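Side-chain contacts in ancestral congerin Con-anc (PDB 3AJZ), which binds beta-galactoside sugars as a reconstructed ancestral fish galectin, here holding a galactose-containing glycan on one face of a beta sandwich: residues A[29-34]-A[84-89]; A[61-66]-A[110-115]; A[75-80]-A[103-108]. All coordinates share one frame; numbering follows the deposited sequence.

Overall arrangement
All three contacts join parts of one galectin beta sandwich. Contact 1 bridges its two sheets, from strand 30-36 to strand 85-92, its centre about 7 Å from that of the chain. Contact 2 ties strand 58-65 to the loop between strands 106-110 and 117-125. Centre to centre, contact 1 lies about 12 Å from contact 3 and 19 Å from contact 2. Along the chain, contact 3 nests within contact 2, whereas the segments of contact 1 alternate with those of both. Phe80 packs against Phe86 and Ile88, and Leu61 against Val107. Contacts 1 and 2 approach the galactose through Arg30 and Asn62, from different strands of one sheet, while contact 3 closes the flank.

Contact 1: residues A[29-34]-A[84-89]; sequences NRFSIN and EHFQIT. With GAL (beta-D-galactopyranose), chain B.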
# COMPACT_ATOMS: atom_id res chain seq x y z
N ASN A 29 -16.25 -14.30 8.18
CA ASN A 29 -16.85 -13.87 9.44
C ASN A 29 -16.74 -12.35 9.57
O ASN A 29 -17.71 -11.66 9.91
CB ASN A 29 -16.18 -14.53 10.64
CG ASN A 29 -16.47 -16.01 10.76
OD1 ASN A 29 -17.57 -16.46 10.45
ND2 ASN A 29 -15.48 -16.76 11.24
N ARG A 30 -15.54 -11.83 9.33
CA ARG A 30 -15.30 -10.40 9.53
C ARG A 30 -13.97 -10.02 8.91
O ARG A 30 -13.09 -10.87 8.69
CB ARG A 30 -15.25 -10.08 11.04
CG ARG A 30 -14.06 -10.77 11.76
CD ARG A 30 -13.99 -10.29 13.19
NE ARG A 30 -12.93 -10.96 13.94
CZ ARG A 30 -12.22 -10.40 14.91
NH1 ARG A 30 -11.32 -11.12 15.56
NH2 ARG A 30 -12.46 -9.14 15.31
N PHE A 31 -13.81 -8.73 8.62
CA PHE A 31 -12.49 -8.19 8.31
C PHE A 31 -12.37 -6.78 8.88
O PHE A 31 -13.38 -6.08 8.98
CB PHE A 31 -12.21 -8.20 6.79
CG PHE A 31 -12.91 -7.09 6.05
CD1 PHE A 31 -14.22 -7.26 5.63
CD2 PHE A 31 -12.25 -5.87 5.82
CE1 PHE A 31 -14.89 -6.22 4.94
CE2 PHE A 31 -12.90 -4.83 5.14
CZ PHE A 31 -14.20 -5.00 4.70
N SER A 32 -11.15 -6.34 9.17
CA SER A 32 -10.94 -4.98 9.68
C SER A 32 -9.95 -4.12 8.92
O SER A 32 -9.00 -4.62 8.32
CB SER A 32 -10.58 -4.98 11.18
OG SER A 32 -9.38 -5.73 11.37
N ILE A 33 -10.19 -2.81 8.98
CA ILE A 33 -9.23 -1.81 8.58
C ILE A 33 -8.68 -1.15 9.83
O ILE A 33 -9.46 -0.82 10.76
CB ILE A 33 -9.88 -0.77 7.68
CG1 ILE A 33 -10.28 -1.42 6.36
CG2 ILE A 33 -8.91 0.36 7.38
CD1 ILE A 33 -11.14 -0.54 5.50
N ASN A 34 -7.36 -0.98 9.88
CA ASN A 34 -6.69 -0.58 11.13
C ASN A 34 -5.72 0.52 10.80
O ASN A 34 -4.75 0.24 10.09
CB ASN A 34 -5.93 -1.77 11.70
CG ASN A 34 -6.85 -2.90 12.04
OD1 ASN A 34 -7.40 -2.94 13.13
ND2 ASN A 34 -7.03 -3.83 11.11
N GLU A 84 -17.39 -10.10 -2.34
CA GLU A 84 -17.48 -8.95 -3.24
C GLU A 84 -16.55 -7.82 -2.88
O GLU A 84 -16.09 -7.70 -1.74
CB GLU A 84 -18.92 -8.42 -3.28
CG GLU A 84 -19.97 -9.48 -3.60
CD GLU A 84 -19.75 -10.16 -4.95
OE1 GLU A 84 -19.12 -9.55 -5.87
OE2 GLU A 84 -20.22 -11.32 -5.09
N HIS A 85 -16.29 -6.96 -3.86
CA HIS A 85 -15.47 -5.79 -3.65
C HIS A 85 -16.10 -4.78 -2.73
O HIS A 85 -17.32 -4.62 -2.68
CB HIS A 85 -15.20 -5.12 -5.01
CG HIS A 85 -14.39 -5.97 -5.93
ND1 HIS A 85 -13.08 -5.68 -6.25
CD2 HIS A 85 -14.68 -7.15 -6.54
CE1 HIS A 85 -12.61 -6.61 -7.07
NE2 HIS A 85 -13.56 -7.52 -7.25
N PHE A 86 -15.22 -4.09 -2.01
CA PHE A 86 -15.64 -2.93 -1.23
C PHE A 86 -14.59 -1.82 -1.36
O PHE A 86 -13.40 -2.06 -1.70
CB PHE A 86 -15.74 -3.30 0.27
CG PHE A 86 -14.41 -3.62 0.88
CD1 PHE A 86 -13.92 -4.91 0.80
CD2 PHE A 86 -13.62 -2.63 1.48
CE1 PHE A 86 -12.65 -5.22 1.28
CE2 PHE A 86 -12.35 -2.93 1.94
CZ PHE A 86 -11.87 -4.23 1.86
N GLN A 87 -15.00 -0.61 -1.03
CA GLN A 87 -14.07 0.50 -0.93
C GLN A 87 -14.56 1.41 0.17
O GLN A 87 -15.76 1.68 0.28
CB GLN A 87 -14.03 1.23 -2.26
CG GLN A 87 -12.98 2.34 -2.37
CD GLN A 87 -13.26 3.20 -3.60
OE1 GLN A 87 -13.64 4.38 -3.49
NE2 GLN A 87 -13.14 2.60 -4.77
N ILE A 88 -13.63 1.86 1.01
CA ILE A 88 -13.98 2.82 2.09
C ILE A 88 -12.98 3.98 2.03
O ILE A 88 -11.81 3.76 1.68
CB ILE A 88 -13.87 2.10 3.45
CG1 ILE A 88 -15.01 1.10 3.64
CG2 ILE A 88 -13.85 3.09 4.61
CD1 ILE A 88 -14.55 -0.17 4.40
N THR A 89 -13.40 5.19 2.41
CA THR A 89 -12.46 6.31 2.47
C THR A 89 -12.53 6.92 3.87
O THR A 89 -13.62 7.05 4.44
CB THR A 89 -12.76 7.38 1.40
OG1 THR A 89 -12.59 6.81 0.10
CG2 THR A 89 -11.82 8.58 1.50
C1 GAL B . -13.08 -8.12 19.95
C2 GAL B . -12.25 -8.79 18.83
C3 GAL B . -11.06 -7.93 18.44
C4 GAL B . -11.56 -6.52 18.10
C5 GAL B . -12.31 -5.99 19.34
C6 GAL B . -12.83 -4.58 19.11
O2 GAL B . -11.81 -10.09 19.24
O3 GAL B . -10.41 -8.51 17.33
O4 GAL B . -12.37 -6.58 16.94
O5 GAL B . -13.45 -6.78 19.64
O6 GAL B . -13.41 -4.08 20.31
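Phe31 and Phe86 reach toward each other from facing strands and meet in the interior. The CZ atom of Phe31 lies 3.6 Å above the plane of the Phe86 ring, over its centre. A tilt of 33° between the planes makes this neither a parallel nor an edge-to-face pair: the end of one ring rests on a face of the other, and the closest approach is 3.5 Å between Phe31 CE2 and Phe86 CZ. In both residues CG sits between the backbone N and the carbonyl carbon (chi1 77° and 67°), which directs each ring into the space between the sheets. Flat, wholly apolar side chains suit a space between strand axes 10.7 Å apart.

Ile33, two residues on, adds the next layer: its CD1 touches Ile88 CD1 at 3.6 Å, the two branches sliding past each other. Val24, Val20 and Leu123 continue this lining.

The alternation of the strand turns Arg30 to the other face, where its NH2 donates to galactose O3 at 2.9 Å and forms a salt bridge with Asp47. This is the arrangement of the galectin beta sandwich, whose sugar site lies on the outer face of the sheet that holds strand 30-36.

Contact 2: residues A[61-66]-A[110-115]; sequences LNSMVD and PNRHGD. With GAL (beta-D-galactopyranose), chain B.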
# COMPACT_ATOMS: atom_id res chain seq x y z
N LEU A 61 -16.56 -0.47 15.84
CA LEU A 61 -15.45 0.47 15.81
C LEU A 61 -14.81 0.54 17.18
O LEU A 61 -15.48 0.54 18.23
CB LEU A 61 -15.88 1.87 15.34
CG LEU A 61 -16.54 1.83 13.96
CD1 LEU A 61 -18.08 1.76 14.06
CD2 LEU A 61 -16.09 3.03 13.16
N ASN A 62 -13.49 0.61 17.20
CA ASN A 62 -12.77 0.76 18.45
C ASN A 62 -11.37 1.32 18.18
O ASN A 62 -10.98 1.61 17.05
CB ASN A 62 -12.76 -0.57 19.20
CG ASN A 62 -12.65 -0.40 20.72
OD1 ASN A 62 -12.46 0.70 21.24
ND2 ASN A 62 -12.81 -1.52 21.45
N SER A 63 -10.62 1.51 19.25
CA SER A 63 -9.22 1.86 19.23
C SER A 63 -8.49 0.97 20.22
O SER A 63 -9.12 0.37 21.11
CB SER A 63 -9.03 3.32 19.64
OG SER A 63 -9.74 3.60 20.86
N MET A 64 -7.19 0.86 20.04
CA MET A 64 -6.34 0.04 20.91
C MET A 64 -5.15 0.87 21.38
O MET A 64 -4.44 1.46 20.58
CB MET A 64 -5.85 -1.20 20.13
CG MET A 64 -4.58 -1.83 20.73
SD MET A 64 -4.01 -3.26 19.78
CE MET A 64 -5.29 -4.36 20.11
N VAL A 65 -4.91 0.83 22.69
CA VAL A 65 -3.83 1.57 23.29
C VAL A 65 -2.99 0.52 23.98
O VAL A 65 -3.50 -0.21 24.81
CB VAL A 65 -4.34 2.59 24.32
CG1 VAL A 65 -3.15 3.25 25.07
CG2 VAL A 65 -5.22 3.63 23.65
N ASP A 66 -1.71 0.46 23.60
CA ASP A 66 -0.74 -0.48 24.20
C ASP A 66 -1.35 -1.87 24.35
O ASP A 66 -1.40 -2.45 25.45
CB ASP A 66 -0.17 0.11 25.49
CG ASP A 66 0.52 1.47 25.25
OD1 ASP A 66 1.24 1.60 24.23
OD2 ASP A 66 0.33 2.42 26.06
N PRO A 110 -14.51 8.92 17.45
CA PRO A 110 -13.59 9.93 18.02
C PRO A 110 -12.07 9.71 17.76
O PRO A 110 -11.60 8.55 17.76
CB PRO A 110 -13.93 9.89 19.53
CG PRO A 110 -14.51 8.48 19.72
CD PRO A 110 -15.27 8.17 18.47
N ASN A 111 -11.36 10.81 17.52
CA ASN A 111 -9.90 10.79 17.38
C ASN A 111 -9.37 10.76 18.83
O ASN A 111 -8.98 11.77 19.40
CB ASN A 111 -9.42 12.02 16.59
CG ASN A 111 -7.93 12.02 16.23
OD1 ASN A 111 -7.49 12.81 15.35
ND2 ASN A 111 -7.14 11.24 16.90
N ARG A 112 -9.37 9.57 19.40
CA ARG A 112 -9.19 9.45 20.86
C ARG A 112 -7.79 9.81 21.34
O ARG A 112 -7.63 10.22 22.49
CB ARG A 112 -9.58 8.04 21.34
CG ARG A 112 -11.07 7.77 21.29
CD ARG A 112 -11.41 6.30 21.50
NE ARG A 112 -12.83 6.06 21.72
CZ ARG A 112 -13.37 4.85 21.77
NH1 ARG A 112 -14.67 4.73 21.98
NH2 ARG A 112 -12.61 3.76 21.61
N HIS A 113 -6.78 9.71 20.48
CA HIS A 113 -5.40 10.09 20.84
C HIS A 113 -5.01 11.50 20.35
O HIS A 113 -3.89 11.94 20.57
CB HIS A 113 -4.41 9.02 20.39
CG HIS A 113 -2.98 9.27 20.76
ND1 HIS A 113 -2.49 9.08 22.04
CD2 HIS A 113 -1.93 9.67 20.01
CE1 HIS A 113 -1.20 9.38 22.05
NE2 HIS A 113 -0.84 9.75 20.84
N GLY A 114 -5.93 12.20 19.71
CA GLY A 114 -5.65 13.58 19.29
C GLY A 114 -4.51 13.70 18.29
O GLY A 114 -3.70 14.65 18.32
N ASP A 115 -4.46 12.73 17.38
CA ASP A 115 -3.41 12.67 16.35
C ASP A 115 -3.66 13.60 15.17
O ASP A 115 -4.79 13.76 14.73
CB ASP A 115 -3.34 11.24 15.82
CG ASP A 115 -2.94 10.27 16.87
OD1 ASP A 115 -3.64 9.26 17.08
OD2 ASP A 115 -1.88 10.50 17.49
C1 GAL B . -13.08 -8.12 19.95
C2 GAL B . -12.25 -8.79 18.83
C3 GAL B . -11.06 -7.93 18.44
C4 GAL B . -11.56 -6.52 18.10
C5 GAL B . -12.31 -5.99 19.34
C6 GAL B . -12.83 -4.58 19.11
O2 GAL B . -11.81 -10.09 19.24
O3 GAL B . -10.41 -8.51 17.33
O4 GAL B . -12.37 -6.58 16.94
O5 GAL B . -13.45 -6.78 19.64
O6 GAL B . -13.41 -4.08 20.31
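Arg112 reaches from its loop to strand 58-65 and delivers NH2 to two oxygens, Ser63 OG and Asn62 OD1. The bond from Arg112 NH2 to Ser63 OG is 3.0 Å long and fairly straight, at 165°; the one from Arg112 NH2 to Asn62 OD1, 3.1 Å, is more bent, at 139°. Both acceptors lie at the guanidinium edge, close to its plane, as suits a group whose N-H bonds all point outward in that plane. The arginine chain is extended from CG to NE, giving it the length to cross from the turn at 111-114. Its other terminal nitrogen, NH1, bonds to the carbonyl of Gln71.

The amide of Asn62 stands nearly perpendicular to the guanidinium, their planes 83° apart. Asn62 OD1 receives Arg112 NH2 in the carbonyl plane, whereas the backbone N of Ser63, 2.8 Å from Asn62 OD1, comes from above it. The first torsion of Asn62 swings the amide away from the backbone N, and the turn about CB-CG then faces OD1 to these donors and ND2 to the sugar: Asn62 ND2 donates to galactose O6 at 2.9 Å, almost linearly. ND2 also bonds to the carbonyl of Gln70.

Apolar contact is slight; Arg112 CD passes close to the serine hydroxyl, 3.2 Å from Ser63 OG. That hydroxyl is also hydrogen-bonded to Gln70 OE1.

A carboxamide carries an acceptor and a donor on separate atoms of one flat group, which suits asparagine to facing arginine and sugar at once. The bonds at OD1 and at ND2 together help to fix the rotation of the Asn62 amide, making Arg112 a second-shell residue that positions a first-shell sugar ligand; the nearby positive charge would probably polarise the amide and strengthen ND2 as a donor to O6.

Contact 3: residues A[75-80]-A[103-108]; sequences SKNFPF and DGHKVE
Asn77 and His105 each carry CG beside the backbone N (chi1 -77° and -87°), and in the His105 conformer described here, one of two, these torsions bring the amide and the imidazole one upon the other. Asn77 OD1 then stands 3.4 Å above the His105 ring, over its centre, and the two planes differ by 29°, so the groups are stacked although their side chains cross at about a right angle. The 3.4 Å between Asn77 OD1 and His105 NE2 is too poorly angled for a hydrogen bond. Two flat polar groups can pair this way at the surface.

Asp103 OD1 accepts from the backbone N of His105 at 2.9 Å, an Asx turn, while in this conformer His105 ND1 gives a weak bond to Asp103 OD2. The same carboxylate is backed by proline: Pro79 CG lies 3.5 Å from Asp103 CG, the compact ring fitting against the flat group. Gly104, with a positive phi, allows the chain to turn between aspartate and histidine.

Farther along, Ser75 OG accepts a hydrogen bond from the backbone N of Asn77 at 3.2 Å, an ST turn, and lies 4.1 Å from Val107 CG2; the branched valine also packs on Leu61. The two segments run roughly antiparallel, joined by side chains alone: a loop following a strand of one sheet packs along the turn that leads into edge strand 106-110, and along its first residues, closing the side of the galectin beta sandwich.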
# COMPACT_ATOMS: atom_id res chain seq x y z
N SER A 75 -22.22 0.42 14.45
CA SER A 75 -23.14 0.90 13.41
C SER A 75 -23.83 -0.31 12.78
O SER A 75 -23.20 -1.33 12.53
CB SER A 75 -22.38 1.68 12.35
OG SER A 75 -23.28 2.10 11.31
N LYS A 76 -25.13 -0.19 12.53
CA LYS A 76 -25.89 -1.22 11.82
C LYS A 76 -25.98 -0.96 10.32
O LYS A 76 -26.66 -1.70 9.60
CB LYS A 76 -27.31 -1.33 12.40
CG LYS A 76 -27.37 -1.69 13.86
CD LYS A 76 -27.71 -3.15 14.06
CE LYS A 76 -26.49 -4.02 13.99
NZ LYS A 76 -26.86 -5.47 14.10
N ASN A 77 -25.33 0.11 9.86
CA ASN A 77 -25.20 0.34 8.42
C ASN A 77 -24.12 -0.59 7.90
O ASN A 77 -22.96 -0.44 8.26
CB ASN A 77 -24.81 1.79 8.11
CG ASN A 77 -25.97 2.73 8.24
OD1 ASN A 77 -26.97 2.60 7.53
ND2 ASN A 77 -25.87 3.66 9.17
N PHE A 78 -24.50 -1.52 7.05
CA PHE A 78 -23.57 -2.62 6.70
C PHE A 78 -23.58 -2.93 5.21
O PHE A 78 -24.06 -3.98 4.81
CB PHE A 78 -23.89 -3.87 7.51
CG PHE A 78 -22.74 -4.84 7.57
CD1 PHE A 78 -22.71 -5.99 6.76
CD2 PHE A 78 -21.63 -4.54 8.35
CE1 PHE A 78 -21.61 -6.88 6.81
CE2 PHE A 78 -20.53 -5.42 8.39
CZ PHE A 78 -20.52 -6.56 7.61
N PRO A 79 -23.08 -1.98 4.39
CA PRO A 79 -23.13 -2.17 2.94
C PRO A 79 -21.98 -2.99 2.38
O PRO A 79 -21.17 -2.49 1.57
CB PRO A 79 -23.05 -0.73 2.42
CG PRO A 79 -22.14 -0.04 3.44
CD PRO A 79 -22.58 -0.64 4.76
N PHE A 80 -21.92 -4.25 2.81
CA PHE A 80 -20.86 -5.17 2.38
C PHE A 80 -21.46 -6.53 2.11
O PHE A 80 -22.46 -6.91 2.72
CB PHE A 80 -19.79 -5.29 3.50
CG PHE A 80 -19.21 -3.98 3.90
CD1 PHE A 80 -18.17 -3.43 3.16
CD2 PHE A 80 -19.74 -3.24 4.98
CE1 PHE A 80 -17.65 -2.17 3.47
CE2 PHE A 80 -19.21 -1.97 5.28
CZ PHE A 80 -18.17 -1.46 4.52
N ASP A 103 -22.02 2.92 0.46
CA ASP A 103 -23.43 3.30 0.22
C ASP A 103 -23.66 4.79 0.43
O ASP A 103 -24.79 5.25 0.37
CB ASP A 103 -24.40 2.49 1.09
CG ASP A 103 -24.20 2.70 2.57
OD1 ASP A 103 -23.25 3.39 2.95
OD2 ASP A 103 -25.03 2.16 3.35
N GLY A 104 -22.60 5.51 0.75
CA GLY A 104 -22.70 6.94 0.99
C GLY A 104 -22.93 7.30 2.45
O GLY A 104 -22.93 8.48 2.80
N HIS A 105 -23.16 6.31 3.31
CA HIS A 105 -23.36 6.57 4.74
C HIS A 105 -22.01 6.92 5.36
O HIS A 105 -20.99 6.38 4.96
CB HIS A 105 -23.98 5.35 5.44
CG HIS A 105 -25.48 5.29 5.40
ND1 HIS A 105 -26.18 4.57 4.46
CD2 HIS A 105 -26.41 5.83 6.23
CE1 HIS A 105 -27.48 4.68 4.70
NE2 HIS A 105 -27.65 5.44 5.77
N LYS A 106 -22.03 7.81 6.35
CA LYS A 106 -20.82 8.23 7.05
C LYS A 106 -20.92 7.81 8.51
O LYS A 106 -21.95 8.03 9.18
CB LYS A 106 -20.66 9.75 6.99
CG LYS A 106 -20.77 10.34 5.60
CD LYS A 106 -21.01 11.84 5.71
CE LYS A 106 -21.22 12.52 4.36
NZ LYS A 106 -19.95 12.68 3.58
N VAL A 107 -19.85 7.20 9.00
CA VAL A 107 -19.72 6.88 10.40
C VAL A 107 -18.69 7.85 10.96
O VAL A 107 -17.67 8.14 10.31
CB VAL A 107 -19.25 5.44 10.60
CG1 VAL A 107 -19.18 5.12 12.09
CG2 VAL A 107 -20.24 4.47 9.93
N GLU A 108 -18.96 8.38 12.16
CA GLU A 108 -17.97 9.19 12.88
C GLU A 108 -17.47 8.41 14.08
O GLU A 108 -18.23 7.68 14.72
CB GLU A 108 -18.57 10.52 13.34
CG GLU A 108 -18.86 11.42 12.14
CD GLU A 108 -19.35 12.80 12.52
OE1 GLU A 108 -19.25 13.21 13.71
OE2 GLU A 108 -19.83 13.48 11.60